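Local coordinates for geranyltranstransferase (IspA) (Helicobacter pylori, PDB 3LLW) that acts as a prenyltransferase of the FPP/GGPP synthase family in isoprenoid biosynthesis, probably joining isoprenoid diphosphates with the help of magnesium, at the interface of chains A and B. Sequence-based numbering; all coordinates share one arbitrary frame. Chains: chain A/B, Geranyltranstransferase (IspA).

Contact 1: the interface of chains A and B. Residues chain A 163, 166-167, 171, 183; chain B 31-34, 36.
In this mainly helical polyprenyl synthetase fold, the loop that leads into helix 36-45 of chain B lays B:Phe32 against A:Leu167 of helix 161-170, an example of an aromatic ring packed against a neighbouring subunit's helix. Over the centre of one face of the B:Phe32 ring stands the methyl CD2 of A:Leu167, 3.9 Å from the centroid, a CH-pi contact in which the two side chains cross at about a right angle. On that same side of the ring plane, A:Phe171 and A:Phe183 lie at opposite rims: CE2 of A:Phe171 is 3.6 Å from CD1 of B:Phe32, and CD1 of A:Phe183 is 3.7 Å from CE2 of B:Phe32. The ring is held out by a chi1 of 55°, which sets CG between the backbone N and the carbonyl carbon. A:Leu167 CD2 also touches CB of B:His33, 3.8 Å away. Next to it, CD1 of A:Leu163 packs on CB of B:Ser31 and 3.7 Å from CD2 of B:Leu36, whose methyls also cover CB of A:Ala166. No polar bond crosses the patch. The hydroxyl OG of B:Ser31 instead accepts the backbone N-H of B:His33 at 3.0 Å (157° at H), bracing the turn that presents B:Phe32.

Contact 2: the interface of chains A and B. Residues chain A 136-137, 145; chain B 146, 149-150, 153.
A:Ile145 and B:Val146 meet at the apolar centre of a helix-helix contact, where helix 142-156 of each subunit faces its counterpart in the other chain. The side chains are roughly perpendicular, with CG2 of B:Val146 3.9 Å from the branch carbon CB of A:Ile145. In B:Val146 this methyl is anti to the carbonyl carbon, while CG1 (chi1 163°) is anti to the backbone N and points to the carbonyl oxygen of A:Ser136. That serine, in the last turn of helix 117-137, sets its small CB against CG2 of B:Ile149, at 3.8 Å. Farther out, B:Lys150 illustrates how a long side chain can serve an interface through its methylenes: extended beyond CG, it runs past A:Ser136 and A:Asn137, bringing CE to 3.4 Å from the carbonyl O of A:Ser136 and CD to 3.6 Å from the amide oxygen OD1 of A:Asn137. Direct polar bonds across are absent here, and a water bridges the rim. The amide ND2 of A:Asn137 lies 2.8 Å from this water in a nearly straight bond (173° at H), and the same water lies 2.9 Å from the backbone O of B:Lys150.

Contact 3: the interface of chains A and B. Residues chain A 158-159; chain B 27-29, 40, 133.
A:Ile158, on the short link between helices 142-156 and 161-170, forms the apolar centre by fitting among B:Leu27, B:Leu29 and B:Phe40. Its two branches divide the work. CG1, anti to the backbone N (chi1 -167°), reaches 3.7 Å from CD1 of B:Leu29 and 3.9 Å from CD1 of B:Phe40, whereas CG2 lies 3.5 Å from CD2 of B:Leu27. The same CG2 stands above one face of the B:Phe40 ring, offset toward its rim. A:Ile158 and B:Leu27 lie alongside each other, pointing opposite ways, while B:Leu29 runs nearly perpendicular to the isoleucine. Outward from this core, A:Lys159 bridges the apolar and charged zones. Its methylene CD rests 3.8 Å from CD2 of B:Leu27, with CD1 of that leucine also touching it. The chain is bent, notably at chi3 (75°), and turns the amine toward B:Glu133 on helix 117-136, whose own chain is extended beyond CG. At the rim the two side chains meet crosswise in a salt bridge: NZ of A:Lys159 donates to the carboxylate OE2 of B:Glu133 at 3.0 Å, on the syn lone pair of that oxygen, the side facing OE1, with a weak second bond to OE1.

Contact 1: the interface of chains A and B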
loop_
_atom_site.group_PDB
_atom_site.type_symbol
_atom_site.label_atom_id
_atom_site.label_comp_id
_atom_site.label_asym_id
_atom_site.label_seq_id
_atom_site.Cartn_x
_atom_site.Cartn_y
_atom_site.Cartn_z
ATOM N N LEU A 163 4.585 -11.011 6.600
ATOM C CA LEU A 163 4.717 -12.371 7.152
ATOM C C LEU A 163 5.798 -12.447 8.224
ATOM O O LEU A 163 5.549 -12.961 9.320
ATOM C CB LEU A 163 5.021 -13.408 6.073
ATOM C CG LEU A 163 5.234 -14.856 6.507
ATOM C CD1 LEU A 163 4.066 -15.340 7.353
ATOM C CD2 LEU A 163 5.421 -15.757 5.273
ATOM N N ALA A 166 4.733 -10.545 11.312
ATOM C CA ALA A 166 3.693 -11.284 12.027
ATOM C C ALA A 166 4.268 -12.421 12.875
ATOM O O ALA A 166 3.892 -12.565 14.066
ATOM C CB ALA A 166 2.607 -11.770 11.092
ATOM N N LEU A 167 5.201 -13.183 12.295
ATOM C CA LEU A 167 5.940 -14.196 13.065
ATOM C C LEU A 167 6.717 -13.592 14.222
ATOM O O LEU A 167 6.717 -14.149 15.309
ATOM C CB LEU A 167 6.915 -14.989 12.192
ATOM C CG LEU A 167 6.327 -15.709 10.970
ATOM C CD1 LEU A 167 7.429 -16.089 9.960
ATOM C CD2 LEU A 167 5.510 -16.906 11.374
ATOM N N PHE A 171 5.610 -14.780 17.987
ATOM C CA PHE A 171 6.508 -15.647 18.741
ATOM C C PHE A 171 7.520 -14.881 19.565
ATOM O O PHE A 171 8.639 -15.346 19.758
ATOM C CB PHE A 171 7.218 -16.626 17.798
ATOM C CG PHE A 171 6.280 -17.563 17.098
ATOM C CD1 PHE A 171 5.758 -18.667 17.762
ATOM C CD2 PHE A 171 5.910 -17.337 15.782
ATOM C CE1 PHE A 171 4.888 -19.523 17.130
ATOM C CE2 PHE A 171 5.028 -18.189 15.137
ATOM C CZ PHE A 171 4.525 -19.283 15.798
ATOM N N PHE A 183 13.791 -18.395 8.542
ATOM C CA PHE A 183 12.592 -18.038 7.800
ATOM C C PHE A 183 12.023 -16.707 8.284
ATOM O O PHE A 183 11.629 -15.873 7.488
ATOM C CB PHE A 183 11.551 -19.148 7.971
ATOM C CG PHE A 183 10.313 -18.965 7.147
ATOM C CD1 PHE A 183 9.243 -18.193 7.620
ATOM C CD2 PHE A 183 10.189 -19.598 5.921
ATOM C CE1 PHE A 183 8.088 -18.023 6.858
ATOM C CE2 PHE A 183 9.025 -19.447 5.158
ATOM C CZ PHE A 183 7.977 -18.651 5.628
ATOM N N SER B 31 3.371 -20.818 6.355
ATOM C CA SER B 31 4.311 -20.521 7.424
ATOM C C SER B 31 3.876 -21.255 8.687
ATOM O O SER B 31 2.846 -21.925 8.699
ATOM C CB SER B 31 4.357 -19.026 7.724
ATOM O OG SER B 31 3.395 -18.693 8.718
ATOM N N PHE B 32 4.658 -21.083 9.751
ATOM C CA PHE B 32 4.392 -21.703 11.048
ATOM C C PHE B 32 3.567 -20.809 11.996
ATOM O O PHE B 32 3.367 -21.151 13.154
ATOM C CB PHE B 32 5.711 -22.172 11.716
ATOM C CG PHE B 32 6.758 -21.083 11.878
ATOM C CD1 PHE B 32 6.912 -20.425 13.099
ATOM C CD2 PHE B 32 7.596 -20.730 10.820
ATOM C CE1 PHE B 32 7.863 -19.431 13.257
ATOM C CE2 PHE B 32 8.549 -19.721 10.960
ATOM C CZ PHE B 32 8.686 -19.066 12.189
ATOM N N HIS B 33 3.104 -19.662 11.508
ATOM C CA HIS B 33 2.079 -18.894 12.217
ATOM C C HIS B 33 0.835 -19.766 12.238
ATOM O O HIS B 33 0.473 -20.370 11.201
ATOM C CB HIS B 33 1.774 -17.591 11.474
ATOM C CG HIS B 33 1.081 -16.560 12.308
ATOM N ND1 HIS B 33 -0.254 -16.641 12.640
ATOM C CD2 HIS B 33 1.539 -15.415 12.870
ATOM C CE1 HIS B 33 -0.587 -15.592 13.367
ATOM N NE2 HIS B 33 0.481 -14.832 13.522
ATOM N N PRO B 34 0.195 -19.880 13.404
ATOM C CA PRO B 34 -0.982 -20.750 13.503
ATOM C C PRO B 34 -2.222 -20.323 12.686
ATOM O O PRO B 34 -3.046 -21.172 12.363
ATOM C CB PRO B 34 -1.307 -20.733 15.004
ATOM C CG PRO B 34 -0.730 -19.444 15.496
ATOM C CD PRO B 34 0.524 -19.250 14.702
ATOM N N LEU B 36 -2.336 -17.038 10.325
ATOM C CA LEU B 36 -2.209 -15.873 9.475
ATOM C C LEU B 36 -2.735 -16.117 8.064
ATOM O O LEU B 36 -3.351 -15.219 7.485
ATOM C CB LEU B 36 -0.769 -15.368 9.431
ATOM C CG LEU B 36 -0.582 -13.960 8.842
ATOM C CD1 LEU B 36 -0.969 -12.870 9.843
ATOM C CD2 LEU B 36 0.848 -13.774 8.374
#

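Contact 2: the interface of chains A and B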
loop_
_atom_site.group_PDB
_atom_site.type_symbol
_atom_site.label_atom_id
_atom_site.label_comp_id
_atom_site.label_asym_id
_atom_site.label_seq_id
_atom_site.Cartn_x
_atom_site.Cartn_y
_atom_site.Cartn_z
ATOM N N SER A 136 4.688 5.202 -8.725
ATOM C CA SER A 136 3.842 5.411 -9.899
ATOM C C SER A 136 3.946 6.810 -10.514
ATOM O O SER A 136 3.694 6.985 -11.715
ATOM C CB SER A 136 2.383 5.042 -9.605
ATOM O OG SER A 136 1.839 5.877 -8.591
ATOM N N ASN A 137 4.346 7.791 -9.711
ATOM C CA ASN A 137 4.602 9.143 -10.222
ATOM C C ASN A 137 6.049 9.454 -10.668
ATOM O O ASN A 137 6.325 10.545 -11.169
ATOM C CB ASN A 137 4.094 10.184 -9.226
ATOM C CG ASN A 137 2.581 10.330 -9.277
ATOM O OD1 ASN A 137 2.047 11.020 -10.143
ATOM N ND2 ASN A 137 1.883 9.662 -8.361
ATOM N N ILE A 145 8.229 1.123 -14.352
ATOM C CA ILE A 145 7.442 1.467 -13.148
ATOM C C ILE A 145 6.562 0.292 -12.689
ATOM O O ILE A 145 6.459 0.016 -11.480
ATOM C CB ILE A 145 6.602 2.772 -13.330
ATOM C CG1 ILE A 145 7.495 3.953 -13.725
ATOM C CG2 ILE A 145 5.827 3.130 -12.062
ATOM C CD1 ILE A 145 8.731 4.141 -12.859
ATOM N N VAL B 146 -0.085 1.898 -14.754
ATOM C CA VAL B 146 0.542 3.012 -14.040
ATOM C C VAL B 146 -0.474 4.079 -13.605
ATOM O O VAL B 146 -0.505 4.459 -12.420
ATOM C CB VAL B 146 1.742 3.598 -14.852
ATOM C CG1 VAL B 146 2.138 4.958 -14.361
ATOM C CG2 VAL B 146 2.937 2.651 -14.784
ATOM N N ILE B 149 -2.755 2.968 -10.763
ATOM C CA ILE B 149 -2.021 2.982 -9.491
ATOM C C ILE B 149 -1.933 4.399 -8.945
ATOM O O ILE B 149 -2.159 4.610 -7.748
ATOM C CB ILE B 149 -0.652 2.261 -9.586
ATOM C CG1 ILE B 149 -0.888 0.803 -10.024
ATOM C CG2 ILE B 149 0.088 2.294 -8.252
ATOM C CD1 ILE B 149 0.336 -0.028 -10.308
ATOM N N LYS B 150 -1.655 5.365 -9.823
ATOM C CA LYS B 150 -1.698 6.785 -9.468
ATOM C C LYS B 150 -3.031 7.169 -8.855
ATOM O O LYS B 150 -3.067 7.823 -7.805
ATOM C CB LYS B 150 -1.489 7.672 -10.690
ATOM C CG LYS B 150 -0.075 7.805 -11.182
ATOM C CD LYS B 150 -0.033 8.931 -12.198
ATOM C CE LYS B 150 1.144 8.822 -13.129
ATOM N NZ LYS B 150 1.468 10.177 -13.642
ATOM N N SER B 153 -3.790 5.011 -5.448
ATOM C CA SER B 153 -2.931 5.458 -4.354
ATOM C C SER B 153 -3.205 6.898 -3.903
ATOM O O SER B 153 -3.195 7.168 -2.703
ATOM C CB SER B 153 -1.452 5.264 -4.689
ATOM O OG SER B 153 -1.092 5.982 -5.857
HETATM O O HOH W 1 -0.928 9.811 -8.125
#

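Contact 3: the interface of chains A and B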
loop_
_atom_site.group_PDB
_atom_site.type_symbol
_atom_site.label_atom_id
_atom_site.label_comp_id
_atom_site.label_asym_id
_atom_site.label_seq_id
_atom_site.Cartn_x
_atom_site.Cartn_y
_atom_site.Cartn_z
ATOM N N ILE A 158 2.364 -9.452 2.213
ATOM C CA ILE A 158 2.000 -10.635 3.008
ATOM C C ILE A 158 2.923 -11.853 2.814
ATOM O O ILE A 158 3.064 -12.682 3.721
ATOM C CB ILE A 158 0.506 -11.038 2.755
ATOM C CG1 ILE A 158 -0.008 -12.046 3.791
ATOM C CG2 ILE A 158 0.290 -11.555 1.332
ATOM C CD1 ILE A 158 0.072 -11.587 5.258
ATOM N N LYS A 159 3.549 -11.934 1.640
ATOM C CA LYS A 159 4.455 -13.015 1.292
ATOM C C LYS A 159 5.900 -12.701 1.673
ATOM O O LYS A 159 6.777 -13.563 1.560
ATOM C CB LYS A 159 4.370 -13.265 -0.226
ATOM C CG LYS A 159 3.271 -14.247 -0.623
ATOM C CD LYS A 159 2.350 -13.698 -1.705
ATOM C CE LYS A 159 2.962 -13.676 -3.100
ATOM N NZ LYS A 159 3.372 -12.300 -3.483
ATOM N N LEU B 27 -4.475 -17.159 -2.241
ATOM C CA LEU B 27 -3.059 -16.888 -2.161
ATOM C C LEU B 27 -2.412 -17.887 -1.201
ATOM O O LEU B 27 -2.822 -18.010 -0.039
ATOM C CB LEU B 27 -2.837 -15.441 -1.709
ATOM C CG LEU B 27 -1.417 -14.883 -1.812
ATOM C CD1 LEU B 27 -0.985 -14.641 -3.273
ATOM C CD2 LEU B 27 -1.351 -13.616 -1.017
ATOM N N HIS B 28 -1.422 -18.617 -1.709
ATOM C CA HIS B 28 -0.687 -19.601 -0.921
ATOM C C HIS B 28 0.218 -18.870 0.077
ATOM O O HIS B 28 0.908 -17.921 -0.285
ATOM C CB HIS B 28 0.113 -20.515 -1.857
ATOM C CG HIS B 28 0.654 -21.748 -1.197
ATOM N ND1 HIS B 28 -0.140 -22.630 -0.493
ATOM C CD2 HIS B 28 1.910 -22.256 -1.150
ATOM C CE1 HIS B 28 0.605 -23.621 -0.032
ATOM N NE2 HIS B 28 1.853 -23.417 -0.418
ATOM N N LEU B 29 0.198 -19.298 1.337
ATOM C CA LEU B 29 0.801 -18.508 2.416
ATOM C C LEU B 29 1.340 -19.390 3.548
ATOM O O LEU B 29 1.043 -19.170 4.730
ATOM C CB LEU B 29 -0.258 -17.553 2.958
ATOM C CG LEU B 29 -0.023 -16.084 3.272
ATOM C CD1 LEU B 29 -1.406 -15.449 3.295
ATOM C CD2 LEU B 29 0.699 -15.872 4.600
ATOM N N PHE B 40 -5.937 -13.880 6.313
ATOM C CA PHE B 40 -5.616 -12.893 5.272
ATOM C C PHE B 40 -6.815 -12.445 4.409
ATOM O O PHE B 40 -7.133 -11.256 4.365
ATOM C CB PHE B 40 -4.431 -13.347 4.400
ATOM C CG PHE B 40 -4.190 -12.460 3.191
ATOM C CD1 PHE B 40 -3.732 -11.153 3.348
ATOM C CD2 PHE B 40 -4.431 -12.931 1.903
ATOM C CE1 PHE B 40 -3.528 -10.320 2.260
ATOM C CE2 PHE B 40 -4.221 -12.109 0.786
ATOM C CZ PHE B 40 -3.769 -10.795 0.968
ATOM N N GLU B 133 -0.186 -4.932 -5.496
ATOM C CA GLU B 133 0.300 -6.135 -6.141
ATOM C C GLU B 133 -0.663 -6.615 -7.209
ATOM O O GLU B 133 -0.249 -6.860 -8.349
ATOM C CB GLU B 133 0.606 -7.243 -5.138
ATOM C CG GLU B 133 0.936 -8.561 -5.820
ATOM C CD GLU B 133 1.752 -9.498 -4.975
ATOM O OE1 GLU B 133 1.649 -9.430 -3.724
ATOM O OE2 GLU B 133 2.501 -10.305 -5.581
#

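The C-alpha centres of contact 1 and contact 3 lie about 12 Å apart, while contact 2 is about 31 Å from contact 1 and 22 Å from contact 3. Contacts 1 and 3 form one neighbourhood: the chain B segment 27-34 and helix 36-45 face consecutive stretches of chain A, the link at 158-159 and helix 161-170. Contact 3 also shares helix 117-136 of chain B with the twin of contact 2, and helix 142-156 runs from contact 2 toward that link. Two-fold symmetry repeats each patch, spreading an extended seam consistent with the homodimer typical of this family.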